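Local coordinates for protein 1d10 (Caenorhabditis elegans, PDB 1T9F) that is of unknown function but, as a signal-bearing beta-trefoil protein of the SDF2-like MIR family, probably acts in the secretory pathway, at residues H52-P57 and R76-T81; Q38-V43 and V102-S107; S111-D116 and H136-S141; L86-F91 and Q98-S103. All blocks are in the same frame, centred on the assembly; numbering follows the deposited sequence.

Interaction 1: H52-P57 and R76-T81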
loop_
_atom_site.group_PDB
_atom_site.type_symbol
_atom_site.label_atom_id
_atom_site.label_comp_id
_atom_site.label_asym_id
_atom_site.label_seq_id
_atom_site.Cartn_x
_atom_site.Cartn_y
_atom_site.Cartn_z
ATOM N N HIS A 52 1.032 -2.756 -9.991
ATOM C CA HIS A 52 -0.407 -2.531 -10.008
ATOM C C HIS A 52 -1.102 -3.176 -8.828
ATOM O O HIS A 52 -0.814 -4.332 -8.475
ATOM C CB HIS A 52 -1.015 -3.040 -11.312
ATOM C CG HIS A 52 -0.673 -2.185 -12.488
ATOM N ND1 HIS A 52 0.556 -2.231 -13.106
ATOM C CD2 HIS A 52 -1.364 -1.194 -13.098
ATOM C CE1 HIS A 52 0.610 -1.303 -14.044
ATOM N NE2 HIS A 52 -0.542 -0.658 -14.059
ATOM N N TRP A 53 -2.010 -2.410 -8.225
ATOM C CA TRP A 53 -2.778 -2.856 -7.072
ATOM C C TRP A 53 -4.262 -2.622 -7.298
ATOM O O TRP A 53 -4.658 -1.659 -7.955
ATOM C CB TRP A 53 -2.353 -2.091 -5.819
ATOM C CG TRP A 53 -0.916 -2.216 -5.493
ATOM C CD1 TRP A 53 0.120 -1.539 -6.069
ATOM C CD2 TRP A 53 -0.344 -3.078 -4.513
ATOM N NE1 TRP A 53 1.311 -1.931 -5.502
ATOM C CE2 TRP A 53 1.052 -2.874 -4.543
ATOM C CE3 TRP A 53 -0.877 -4.008 -3.604
ATOM C CZ2 TRP A 53 1.927 -3.562 -3.699
ATOM C CZ3 TRP A 53 -0.009 -4.694 -2.765
ATOM C CH2 TRP A 53 1.380 -4.465 -2.819
ATOM N N GLN A 54 -5.090 -3.495 -6.743
ATOM C CA GLN A 54 -6.525 -3.343 -6.894
ATOM C C GLN A 54 -7.181 -3.021 -5.569
ATOM O O GLN A 54 -6.970 -3.702 -4.565
ATOM C CB GLN A 54 -7.142 -4.615 -7.474
ATOM C CG GLN A 54 -8.643 -4.505 -7.686
ATOM C CD GLN A 54 -9.173 -5.636 -8.536
ATOM O OE1 GLN A 54 -8.713 -6.769 -8.423
ATOM N NE2 GLN A 54 -10.151 -5.338 -9.386
ATOM N N ILE A 55 -7.981 -1.967 -5.569
ATOM C CA ILE A 55 -8.680 -1.549 -4.368
ATOM C C ILE A 55 -9.862 -2.462 -4.080
ATOM O O ILE A 55 -10.728 -2.659 -4.935
ATOM C CB ILE A 55 -9.181 -0.102 -4.505
ATOM C CG1 ILE A 55 -7.986 0.826 -4.743
ATOM C CG2 ILE A 55 -9.935 0.311 -3.245
ATOM C CD1 ILE A 55 -8.371 2.223 -5.054
ATOM N N PHE A 56 -9.872 -3.025 -2.871
ATOM C CA PHE A 56 -10.936 -3.912 -2.406
ATOM C C PHE A 56 -11.635 -3.294 -1.198
ATOM O O PHE A 56 -11.039 -2.494 -0.476
ATOM C CB PHE A 56 -10.362 -5.263 -1.965
ATOM C CG PHE A 56 -10.344 -6.306 -3.046
ATOM C CD1 PHE A 56 -9.559 -6.145 -4.177
ATOM C CD2 PHE A 56 -11.113 -7.457 -2.923
ATOM C CE1 PHE A 56 -9.534 -7.119 -5.175
ATOM C CE2 PHE A 56 -11.097 -8.443 -3.920
ATOM C CZ PHE A 56 -10.305 -8.269 -5.044
ATOM N N PRO A 57 -12.907 -3.656 -0.960
ATOM C CA PRO A 57 -13.592 -3.086 0.206
ATOM C C PRO A 57 -12.927 -3.699 1.433
ATOM O O PRO A 57 -12.201 -4.690 1.305
ATOM C CB PRO A 57 -15.036 -3.549 0.020
ATOM C CG PRO A 57 -14.874 -4.871 -0.687
ATOM C CD PRO A 57 -13.796 -4.569 -1.706
ATOM N N ARG A 76 -8.671 -2.575 1.293
ATOM C CA ARG A 76 -7.662 -3.610 1.219
ATOM C C ARG A 76 -7.037 -3.387 -0.153
ATOM O O ARG A 76 -7.708 -2.920 -1.075
ATOM C CB ARG A 76 -8.294 -5.002 1.311
ATOM C CG ARG A 76 -8.560 -5.474 2.746
ATOM C CD ARG A 76 -9.137 -6.884 2.758
ATOM N NE ARG A 76 -10.436 -6.905 2.098
ATOM C CZ ARG A 76 -11.031 -7.996 1.626
ATOM N NH1 ARG A 76 -10.445 -9.179 1.740
ATOM N NH2 ARG A 76 -12.211 -7.895 1.022
ATOM N N LEU A 77 -5.751 -3.691 -0.290
ATOM C CA LEU A 77 -5.076 -3.502 -1.563
ATOM C C LEU A 77 -4.506 -4.829 -2.043
ATOM O O LEU A 77 -3.617 -5.404 -1.413
ATOM C CB LEU A 77 -3.953 -2.464 -1.428
ATOM C CG LEU A 77 -4.390 -0.999 -1.298
ATOM C CD1 LEU A 77 -3.173 -0.107 -1.048
ATOM C CD2 LEU A 77 -5.107 -0.567 -2.582
ATOM N N LYS A 78 -5.031 -5.305 -3.165
ATOM C CA LYS A 78 -4.597 -6.568 -3.746
ATOM C C LYS A 78 -3.488 -6.395 -4.786
ATOM O O LYS A 78 -3.622 -5.601 -5.720
ATOM C CB LYS A 78 -5.797 -7.256 -4.396
ATOM C CG LYS A 78 -5.513 -8.679 -4.866
ATOM C CD LYS A 78 -6.742 -9.273 -5.517
ATOM C CE LYS A 78 -6.534 -10.728 -5.879
ATOM N NZ LYS A 78 -7.746 -11.263 -6.536
ATOM N N HIS A 79 -2.387 -7.116 -4.611
ATOM C CA HIS A 79 -1.296 -7.055 -5.572
ATOM C C HIS A 79 -1.740 -7.972 -6.710
ATOM O O HIS A 79 -1.845 -9.190 -6.533
ATOM C CB HIS A 79 0.000 -7.549 -4.939
ATOM C CG HIS A 79 1.178 -7.464 -5.853
ATOM N ND1 HIS A 79 1.893 -8.574 -6.249
ATOM C CD2 HIS A 79 1.771 -6.399 -6.448
ATOM C CE1 HIS A 79 2.880 -8.196 -7.045
ATOM N NE2 HIS A 79 2.827 -6.881 -7.183
ATOM N N LEU A 80 -2.010 -7.380 -7.869
ATOM C CA LEU A 80 -2.521 -8.123 -9.014
ATOM C C LEU A 80 -1.771 -9.352 -9.487
ATOM O O LEU A 80 -2.378 -10.403 -9.675
ATOM C CB LEU A 80 -2.726 -7.187 -10.208
ATOM C CG LEU A 80 -4.000 -6.339 -10.223
ATOM C CD1 LEU A 80 -4.153 -5.704 -11.596
ATOM C CD2 LEU A 80 -5.214 -7.207 -9.912
ATOM N N THR A 81 -0.462 -9.241 -9.668
ATOM C CA THR A 81 0.302 -10.374 -10.169
ATOM C C THR A 81 0.506 -11.548 -9.216
ATOM O O THR A 81 0.790 -12.654 -9.674
ATOM C CB THR A 81 1.677 -9.923 -10.694
ATOM O OG1 THR A 81 2.440 -9.364 -9.623
ATOM C CG2 THR A 81 1.503 -8.871 -11.786
HETATM O O HOH W 1 0.711 -6.422 -9.687
HETATM O O HOH W 2 -9.158 -9.341 -8.603
#

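Interaction 2: Q38-V43 and V102-S107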
loop_
_atom_site.group_PDB
_atom_site.type_symbol
_atom_site.label_atom_id
_atom_site.label_comp_id
_atom_site.label_asym_id
_atom_site.label_seq_id
_atom_site.Cartn_x
_atom_site.Cartn_y
_atom_site.Cartn_z
ATOM N N GLN A 38 5.984 -12.533 1.714
ATOM C CA GLN A 38 6.362 -11.827 0.492
ATOM C C GLN A 38 6.636 -10.363 0.803
ATOM O O GLN A 38 5.839 -9.709 1.470
ATOM C CB GLN A 38 5.239 -11.931 -0.536
ATOM C CG GLN A 38 5.641 -11.527 -1.935
ATOM C CD GLN A 38 4.523 -11.743 -2.924
ATOM O OE1 GLN A 38 3.864 -10.792 -3.365
ATOM N NE2 GLN A 38 4.282 -13.000 -3.268
ATOM N N SER A 39 7.762 -9.853 0.316
ATOM C CA SER A 39 8.138 -8.470 0.570
ATOM C C SER A 39 7.351 -7.445 -0.251
ATOM O O SER A 39 6.720 -7.773 -1.261
ATOM C CB SER A 39 9.627 -8.270 0.299
ATOM O OG SER A 39 9.924 -8.430 -1.077
ATOM N N VAL A 40 7.409 -6.196 0.208
ATOM C CA VAL A 40 6.758 -5.070 -0.454
ATOM C C VAL A 40 7.807 -3.974 -0.519
ATOM O O VAL A 40 8.477 -3.695 0.472
ATOM C CB VAL A 40 5.556 -4.542 0.356
ATOM C CG1 VAL A 40 5.042 -3.236 -0.259
ATOM C CG2 VAL A 40 4.447 -5.586 0.380
ATOM N N THR A 41 7.960 -3.360 -1.684
ATOM C CA THR A 41 8.941 -2.294 -1.853
ATOM C C THR A 41 8.345 -1.151 -2.663
ATOM O O THR A 41 7.148 -1.134 -2.958
ATOM C CB THR A 41 10.172 -2.791 -2.633
ATOM O OG1 THR A 41 9.797 -3.011 -4.005
ATOM C CG2 THR A 41 10.701 -4.102 -2.034
ATOM N N ALA A 42 9.198 -0.193 -3.017
ATOM C CA ALA A 42 8.798 0.930 -3.848
ATOM C C ALA A 42 9.882 1.011 -4.913
ATOM O O ALA A 42 11.074 1.036 -4.593
ATOM C CB ALA A 42 8.737 2.214 -3.041
ATOM N N VAL A 43 9.472 1.059 -6.176
ATOM C CA VAL A 43 10.424 1.089 -7.278
ATOM C C VAL A 43 10.468 2.367 -8.107
ATOM O O VAL A 43 9.439 2.961 -8.420
ATOM C CB VAL A 43 10.153 -0.085 -8.240
ATOM C CG1 VAL A 43 10.381 -1.401 -7.512
ATOM C CG2 VAL A 43 8.714 -0.016 -8.752
ATOM N N VAL A 102 5.957 -4.466 6.567
ATOM C CA VAL A 102 4.812 -4.358 5.677
ATOM C C VAL A 102 5.040 -5.450 4.639
ATOM O O VAL A 102 6.094 -5.513 4.024
ATOM C CB VAL A 102 4.736 -2.973 5.006
ATOM C CG1 VAL A 102 3.682 -2.986 3.907
ATOM C CG2 VAL A 102 4.373 -1.920 6.050
ATOM N N SER A 103 4.055 -6.314 4.449
ATOM C CA SER A 103 4.211 -7.422 3.514
ATOM C C SER A 103 3.024 -7.580 2.585
ATOM O O SER A 103 2.043 -6.842 2.682
ATOM C CB SER A 103 4.405 -8.714 4.311
ATOM O OG SER A 103 3.280 -8.944 5.155
ATOM N N ALA A 104 3.137 -8.537 1.667
ATOM C CA ALA A 104 2.069 -8.866 0.729
ATOM C C ALA A 104 1.665 -10.255 1.226
ATOM O O ALA A 104 2.439 -11.210 1.121
ATOM C CB ALA A 104 2.602 -8.937 -0.684
ATOM N N PHE A 105 0.464 -10.357 1.784
ATOM C CA PHE A 105 0.016 -11.611 2.367
ATOM C C PHE A 105 -1.232 -12.284 1.809
ATOM O O PHE A 105 -2.075 -11.662 1.161
ATOM C CB PHE A 105 -0.137 -11.403 3.889
ATOM C CG PHE A 105 -0.965 -12.461 4.577
ATOM C CD1 PHE A 105 -2.343 -12.296 4.735
ATOM C CD2 PHE A 105 -0.375 -13.633 5.038
ATOM C CE1 PHE A 105 -3.120 -13.285 5.346
ATOM C CE2 PHE A 105 -1.139 -14.628 5.648
ATOM C CZ PHE A 105 -2.516 -14.453 5.802
ATOM N N GLY A 106 -1.309 -13.590 2.061
ATOM C CA GLY A 106 -2.449 -14.397 1.669
ATOM C C GLY A 106 -3.079 -14.306 0.298
ATOM O O GLY A 106 -2.402 -14.423 -0.723
ATOM N N SER A 107 -4.398 -14.120 0.298
ATOM C CA SER A 107 -5.215 -14.053 -0.910
ATOM C C SER A 107 -6.621 -13.677 -0.462
ATOM O O SER A 107 -6.839 -13.413 0.711
ATOM C CB SER A 107 -5.274 -15.429 -1.572
ATOM O OG SER A 107 -5.941 -16.348 -0.713
HETATM O O HOH W 3 2.828 -13.904 1.466
#

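Interaction 3: S111-D116 and H136-S141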
loop_
_atom_site.group_PDB
_atom_site.type_symbol
_atom_site.label_atom_id
_atom_site.label_comp_id
_atom_site.label_asym_id
_atom_site.label_seq_id
_atom_site.Cartn_x
_atom_site.Cartn_y
_atom_site.Cartn_z
ATOM N N SER A 111 -7.423 -13.657 3.454
ATOM C CA SER A 111 -7.461 -12.284 3.952
ATOM C C SER A 111 -8.119 -12.134 5.325
ATOM O O SER A 111 -9.167 -12.729 5.588
ATOM C CB SER A 111 -8.184 -11.394 2.940
ATOM O OG SER A 111 -8.183 -10.036 3.353
ATOM N N ASP A 112 -7.490 -11.341 6.192
ATOM C CA ASP A 112 -8.010 -11.070 7.535
ATOM C C ASP A 112 -7.926 -9.575 7.857
ATOM O O ASP A 112 -7.550 -8.776 6.997
ATOM C CB ASP A 112 -7.254 -11.882 8.600
ATOM C CG ASP A 112 -5.770 -11.555 8.660
ATOM O OD1 ASP A 112 -5.388 -10.389 8.428
ATOM O OD2 ASP A 112 -4.977 -12.472 8.967
ATOM N N THR A 113 -8.264 -9.199 9.090
ATOM C CA THR A 113 -8.242 -7.789 9.503
ATOM C C THR A 113 -6.877 -7.114 9.316
ATOM O O THR A 113 -6.785 -5.884 9.243
ATOM C CB THR A 113 -8.671 -7.623 10.990
ATOM O OG1 THR A 113 -7.757 -8.326 11.842
ATOM C CG2 THR A 113 -10.070 -8.160 11.203
ATOM N N GLY A 114 -5.822 -7.917 9.251
ATOM C CA GLY A 114 -4.491 -7.365 9.062
ATOM C C GLY A 114 -4.299 -6.724 7.692
ATOM O O GLY A 114 -3.301 -6.035 7.468
ATOM N N ASP A 115 -5.242 -6.947 6.780
ATOM C CA ASP A 115 -5.165 -6.389 5.432
ATOM C C ASP A 115 -5.873 -5.036 5.304
ATOM O O ASP A 115 -5.778 -4.393 4.255
ATOM C CB ASP A 115 -5.787 -7.347 4.399
ATOM C CG ASP A 115 -5.046 -8.679 4.295
ATOM O OD1 ASP A 115 -3.816 -8.701 4.490
ATOM O OD2 ASP A 115 -5.705 -9.701 3.992
ATOM N N ASP A 116 -6.575 -4.614 6.363
ATOM C CA ASP A 116 -7.318 -3.353 6.346
ATOM C C ASP A 116 -6.478 -2.091 6.560
ATOM O O ASP A 116 -5.699 -2.000 7.508
ATOM C CB ASP A 116 -8.437 -3.361 7.403
ATOM C CG ASP A 116 -9.579 -4.314 7.062
ATOM O OD1 ASP A 116 -9.791 -4.622 5.865
ATOM O OD2 ASP A 116 -10.284 -4.740 8.007
ATOM N N HIS A 136 -2.619 1.695 8.845
ATOM C CA HIS A 136 -3.009 0.321 9.131
ATOM C C HIS A 136 -4.064 0.334 10.233
ATOM O O HIS A 136 -3.828 0.851 11.329
ATOM C CB HIS A 136 -1.802 -0.496 9.576
ATOM C CG HIS A 136 -2.037 -1.974 9.561
ATOM N ND1 HIS A 136 -1.782 -2.780 10.651
ATOM C CD2 HIS A 136 -2.475 -2.796 8.578
ATOM C CE1 HIS A 136 -2.050 -4.036 10.338
ATOM N NE2 HIS A 136 -2.472 -4.073 9.086
ATOM N N ALA A 137 -5.221 -0.243 9.936
ATOM C CA ALA A 137 -6.323 -0.272 10.880
ATOM C C ALA A 137 -6.020 -0.971 12.202
ATOM O O ALA A 137 -6.297 -0.426 13.270
ATOM C CB ALA A 137 -7.536 -0.909 10.228
ATOM N N VAL A 138 -5.453 -2.170 12.134
ATOM C CA VAL A 138 -5.166 -2.933 13.338
ATOM C C VAL A 138 -4.042 -2.397 14.222
ATOM O O VAL A 138 -4.175 -2.393 15.445
ATOM C CB VAL A 138 -4.884 -4.407 12.991
ATOM C CG1 VAL A 138 -4.404 -5.166 14.222
ATOM C CG2 VAL A 138 -6.150 -5.048 12.442
ATOM N N THR A 139 -2.942 -1.945 13.622
ATOM C CA THR A 139 -1.819 -1.431 14.405
ATOM C C THR A 139 -1.730 0.093 14.464
ATOM O O THR A 139 -1.129 0.645 15.381
ATOM C CB THR A 139 -0.479 -1.943 13.861
ATOM O OG1 THR A 139 -0.317 -1.491 12.513
ATOM C CG2 THR A 139 -0.425 -3.455 13.903
ATOM N N GLY A 140 -2.312 0.772 13.483
ATOM C CA GLY A 140 -2.264 2.225 13.465
ATOM C C GLY A 140 -1.040 2.799 12.768
ATOM O O GLY A 140 -0.900 4.019 12.648
ATOM N N SER A 141 -0.152 1.926 12.302
ATOM C CA SER A 141 1.063 2.366 11.626
ATOM C C SER A 141 0.757 2.906 10.243
ATOM O O SER A 141 -0.125 2.399 9.545
ATOM C CB SER A 141 2.058 1.211 11.507
ATOM O OG SER A 141 2.281 0.608 12.770
HETATM O O HOH W 4 -5.154 -3.657 9.755
#

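Interaction 4: L86-F91 and Q98-S103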
loop_
_atom_site.group_PDB
_atom_site.type_symbol
_atom_site.label_atom_id
_atom_site.label_comp_id
_atom_site.label_asym_id
_atom_site.label_seq_id
_atom_site.Cartn_x
_atom_site.Cartn_y
_atom_site.Cartn_z
ATOM N N LEU A 86 -1.860 -6.122 0.655
ATOM C CA LEU A 86 -0.937 -5.299 1.423
ATOM C C LEU A 86 -1.266 -5.639 2.876
ATOM O O LEU A 86 -2.408 -5.479 3.321
ATOM C CB LEU A 86 -1.206 -3.824 1.161
ATOM C CG LEU A 86 -0.156 -2.873 1.713
ATOM C CD1 LEU A 86 1.195 -3.147 1.030
ATOM C CD2 LEU A 86 -0.611 -1.443 1.479
ATOM N N HIS A 87 -0.259 -6.074 3.618
ATOM C CA HIS A 87 -0.467 -6.534 4.985
ATOM C C HIS A 87 0.516 -5.969 5.995
ATOM O O HIS A 87 1.643 -5.606 5.655
ATOM C CB HIS A 87 -0.338 -8.061 4.978
ATOM C CG HIS A 87 -0.795 -8.732 6.234
ATOM N ND1 HIS A 87 -2.092 -9.165 6.414
ATOM C CD2 HIS A 87 -0.112 -9.116 7.340
ATOM C CE1 HIS A 87 -2.186 -9.794 7.573
ATOM N NE2 HIS A 87 -1.000 -9.779 8.154
ATOM N N SER A 88 0.073 -5.877 7.245
ATOM C CA SER A 88 0.958 -5.433 8.306
ATOM C C SER A 88 0.661 -6.214 9.574
ATOM O O SER A 88 -0.371 -6.882 9.687
ATOM C CB SER A 88 0.849 -3.941 8.569
ATOM O OG SER A 88 2.088 -3.496 9.109
ATOM N N HIS A 89 1.572 -6.122 10.528
ATOM C CA HIS A 89 1.448 -6.878 11.760
ATOM C C HIS A 89 2.585 -6.521 12.700
ATOM O O HIS A 89 3.377 -5.624 12.411
ATOM C CB HIS A 89 1.485 -8.366 11.417
ATOM C CG HIS A 89 2.425 -8.698 10.297
ATOM N ND1 HIS A 89 2.383 -9.897 9.621
ATOM C CD2 HIS A 89 3.433 -7.986 9.736
ATOM C CE1 HIS A 89 3.322 -9.909 8.691
ATOM N NE2 HIS A 89 3.973 -8.761 8.740
ATOM N N HIS A 90 2.667 -7.233 13.820
ATOM C CA HIS A 90 3.697 -6.968 14.810
ATOM C C HIS A 90 5.052 -7.630 14.580
ATOM O O HIS A 90 5.555 -8.343 15.444
ATOM C CB HIS A 90 3.190 -7.331 16.209
ATOM C CG HIS A 90 2.296 -6.293 16.812
ATOM N ND1 HIS A 90 2.657 -4.966 16.906
ATOM C CD2 HIS A 90 1.067 -6.390 17.373
ATOM C CE1 HIS A 90 1.690 -4.290 17.499
ATOM N NE2 HIS A 90 0.714 -5.129 17.793
ATOM N N PHE A 91 5.633 -7.402 13.411
ATOM C CA PHE A 91 6.954 -7.932 13.115
ATOM C C PHE A 91 7.824 -6.717 12.827
ATOM O O PHE A 91 7.314 -5.654 12.480
ATOM C CB PHE A 91 6.931 -8.876 11.904
ATOM C CG PHE A 91 6.229 -10.184 12.160
ATOM C CD1 PHE A 91 4.866 -10.316 11.929
ATOM C CD2 PHE A 91 6.935 -11.283 12.641
ATOM C CE1 PHE A 91 4.209 -11.529 12.174
ATOM C CE2 PHE A 91 6.293 -12.497 12.889
ATOM C CZ PHE A 91 4.926 -12.622 12.655
ATOM N N GLN A 98 13.578 -0.216 13.930
ATOM C CA GLN A 98 12.643 0.610 14.685
ATOM C C GLN A 98 11.247 0.649 14.085
ATOM O O GLN A 98 10.310 1.165 14.705
ATOM C CB GLN A 98 13.159 2.046 14.804
ATOM C CG GLN A 98 14.543 2.308 14.220
ATOM C CD GLN A 98 14.579 2.265 12.702
ATOM O OE1 GLN A 98 14.598 1.193 12.099
ATOM N NE2 GLN A 98 14.585 3.439 12.078
ATOM N N HIS A 99 11.102 0.112 12.879
ATOM C CA HIS A 99 9.809 0.132 12.227
ATOM C C HIS A 99 9.148 -1.223 12.063
ATOM O O HIS A 99 9.777 -2.275 12.201
ATOM C CB HIS A 99 9.914 0.844 10.876
ATOM C CG HIS A 99 10.219 2.305 10.995
ATOM N ND1 HIS A 99 9.578 3.123 11.901
ATOM C CD2 HIS A 99 11.082 3.097 10.319
ATOM C CE1 HIS A 99 10.031 4.358 11.777
ATOM N NE2 HIS A 99 10.945 4.369 10.823
ATOM N N GLN A 100 7.857 -1.164 11.766
ATOM C CA GLN A 100 7.017 -2.333 11.587
ATOM C C GLN A 100 7.087 -2.826 10.143
ATOM O O GLN A 100 7.183 -2.031 9.207
ATOM C CB GLN A 100 5.592 -1.943 11.965
ATOM C CG GLN A 100 4.559 -3.041 11.950
ATOM C CD GLN A 100 3.235 -2.543 12.489
ATOM O OE1 GLN A 100 3.101 -2.279 13.687
ATOM N NE2 GLN A 100 2.255 -2.384 11.606
ATOM N N GLU A 101 7.042 -4.144 9.979
ATOM C CA GLU A 101 7.112 -4.777 8.667
ATOM C C GLU A 101 5.817 -4.617 7.880
ATOM O O GLU A 101 4.723 -4.624 8.446
ATOM C CB GLU A 101 7.400 -6.276 8.821
ATOM C CG GLU A 101 7.704 -7.015 7.524
ATOM C CD GLU A 101 7.544 -8.529 7.656
ATOM O OE1 GLU A 101 6.405 -9.030 7.513
ATOM O OE2 GLU A 101 8.552 -9.222 7.912
ATOM N N VAL A 102 5.957 -4.466 6.567
ATOM C CA VAL A 102 4.812 -4.358 5.677
ATOM C C VAL A 102 5.040 -5.450 4.639
ATOM O O VAL A 102 6.094 -5.513 4.024
ATOM C CB VAL A 102 4.736 -2.973 5.006
ATOM C CG1 VAL A 102 3.682 -2.986 3.907
ATOM C CG2 VAL A 102 4.373 -1.920 6.050
ATOM N N SER A 103 4.055 -6.314 4.449
ATOM C CA SER A 103 4.211 -7.422 3.514
ATOM C C SER A 103 3.024 -7.580 2.585
ATOM O O SER A 103 2.043 -6.842 2.682
ATOM C CB SER A 103 4.405 -8.714 4.311
ATOM O OG SER A 103 3.280 -8.944 5.155
#

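Interaction 1: H52-P57 and R76-T81
R76, W53 and F56 lose the most surface where these two antiparallel strands pair. The side chain of R76 passes F56 CB, and its guanidinium reaches the carbonyl of P57 and grips that one oxygen side-on: NE lies 2.9 Å from P57 O in a fairly straight bond, and NH2 lies 3.2 Å from P57 O in a more bent one. A bend at chi3 (-64°) brings both nitrogens round, and arginine suits the place because two N-H groups can converge on a single acceptor. The F56 ring stands almost upright on the guanidinium, the two planes 83° apart, with CD2 over the flat face. F56 CE1 also meets K78, whose extended chain passes obliquely and brings CD to 3.5 Å; K78 NZ then pairs with E108. An alanine in place of R76 removes both donors to P57 O and the flat group beside F56, which would probably loosen this end of the strand pair. On the other face W53 offers its six-membered ring to H79, whose CB lies over it, 3.6 Å from W53 CZ3, while the imidazole turns an edge toward the same face. Four backbone bonds hold the pairs Q54 with K78 and F56 with R76, Q54 N to K78 O being 2.8 Å. Around them, W53 and L77 lean on L86 of strand 85-89, F85 meets F56, and R76 NH1 bonds S111. Strand 53-57 lies between 12-17 and 74-79 in the six-stranded barrel of the trefoil.

Interaction 2: Q38-V43 and V102-S107
Of the flat side chains on these strands, only the carboxamide of Q38 meets the opposite segment. Extended beyond CG, with CG anti to the backbone N, it runs over A104 and sets OE1 3.5 Å from A104 CB. That touch is incidental to its polar bonding, for Q38 OE1 is held by the hydroxyls of S26 and T82. F105 leaves its strand on the side away from 38-43, and its ring meets that of H87 at about 45°. Between the strands, which diverge with their directions 125° apart, a single direct hydrogen bond forms: A104 N to Q38 O, 3.0 Å and nearly straight at 168°, with the donor standing somewhat above the carbonyl plane. The return link runs through a water that donates to A104 O at 2.7 Å and only weakly accepts from Q38 N. V40 does most of the apolar work. Its CG2, anti to the carbonyl carbon, presses on the peptide after S103, 3.3 Å from S103 C, and also lies 4.0 Å from A104 CB; its CB faces V102 CG1 more loosely at 4.3 Å. A branched valine can touch two partners at once, whereas the small methyl of A104 lets Q38 and V40 both come close. S103 brings CB to 3.3 Å from Q38 O, leaving its hydroxyl, in the crowded rotamer, to Q37. L86 and V160 flank the valines, extending the apolar patch. With one direct bond, one water bridge and a few methyl contacts, cohesion here probably rests more on buried apolar surface than on regular sheet pairing.

Interaction 3: S111-D116 and H136-S141
The H136 ring points edge-on at the 3-10 turn of 113-115. With CG anti to the backbone N, the imidazole swings toward G114 and donates from NE2 to G114 O over 2.7 Å; the oxygen is only 1° out of the ring plane, yet the nitrogen stands 39° above the plane of the carbonyl. At its second nitrogen, ND1 and T139 OG1 share a hydrogen bond of 2.7 Å, so both nitrogens are engaged and the rotation of the ring is fixed. Histidine suits this place because its two nitrogens can bond a residue in each loop. V138 crosses T113 at about a right angle, its CG2 3.4 Å from T113 O, while the methyl of A137 sits 3.8 Å from D116 CB. Alongside these touches A137 N donates to D116 O at 3.0 Å, and a water gives its hydrogens to T113 O and D116 O while accepting from V138 N, linking the two turns. The 3-10 turn itself is shaped by D112, whose OD1 accepts from G114 N at 2.6 Å, closing an Asx turn. Glycine fits there, since a CB would run into that carboxylate oxygen. D115 faces the other way, toward S111 and H87. W117 also meets the H136 ring. The contact joins the loop before strand 117-120 to the one after strand 131-136, neighbours in the barrel of this MIR beta-trefoil.

Interaction 4: L86-F91 and Q98-S103
Backbone and side-chain donors share the pairing of this hairpin. H87 and S103 exchange two backbone bonds, H87 N to S103 O at 2.6 Å and S103 N to H87 O at 2.8 Å. Beyond them side chains take over. S88 OG, anti to its backbone N, donates to E101 O at 2.9 Å and accepts from Q100 NE2 at 2.7 Å; a hydroxyl suits the spot because it can do both. Q100, extended, reaches it with NE2, which also bonds T139, while OE1 is met weakly by S141. A leucine here takes away the donor to S88 OG and T139, which would probably loosen the hold on the T139 loop. H89 NE2 gives its hydrogen to E101 OE1 at 2.7 Å, from above the carboxylate plane; S35 binds the same oxygen, and the negative charge may favour a protonated imidazole. Neighbours on both faces restrict the rotation of that ring: H87 CD2 lies over one, toward the rim, and F91 CD1 comes over the centre of the other, 3.3 Å above it. After the inverse gamma turn centred on H90, F91 O accepts from E101 N at 2.9 Å. L86 CD1 meets V102 CG1 at 3.8 Å, beside L143 and V160. Strand 85-89 lies between 100-105 and the barrel, linked to the barrel through L86 with L77 and W117, while H87 bonds D115 and Q100 pairs with G162 of strand 158-163.

In the fold
No ligand or active site is assigned to this protein, so the fold relates the contacts. Interaction 1 forms part of the barrel wall, and L77 O accepts from L86 N to join it to interaction 4, although their centres are about 17 Å apart. Interactions 2 and 4 share V102 and S103, both resting on strand 100-105, which pairs with 38-43 in one and 85-89 in the other; their centres are about 9 Å apart. Interaction 3 lies about 10 Å, centre to centre, from interaction 4 and meets it at D115 with H87 and T139 with Q100; S111 ties it to R76. Interactions 1 and 2 touch at H79 and Q38. The disulfides C9-C63 and C71-C121 add covalent ties.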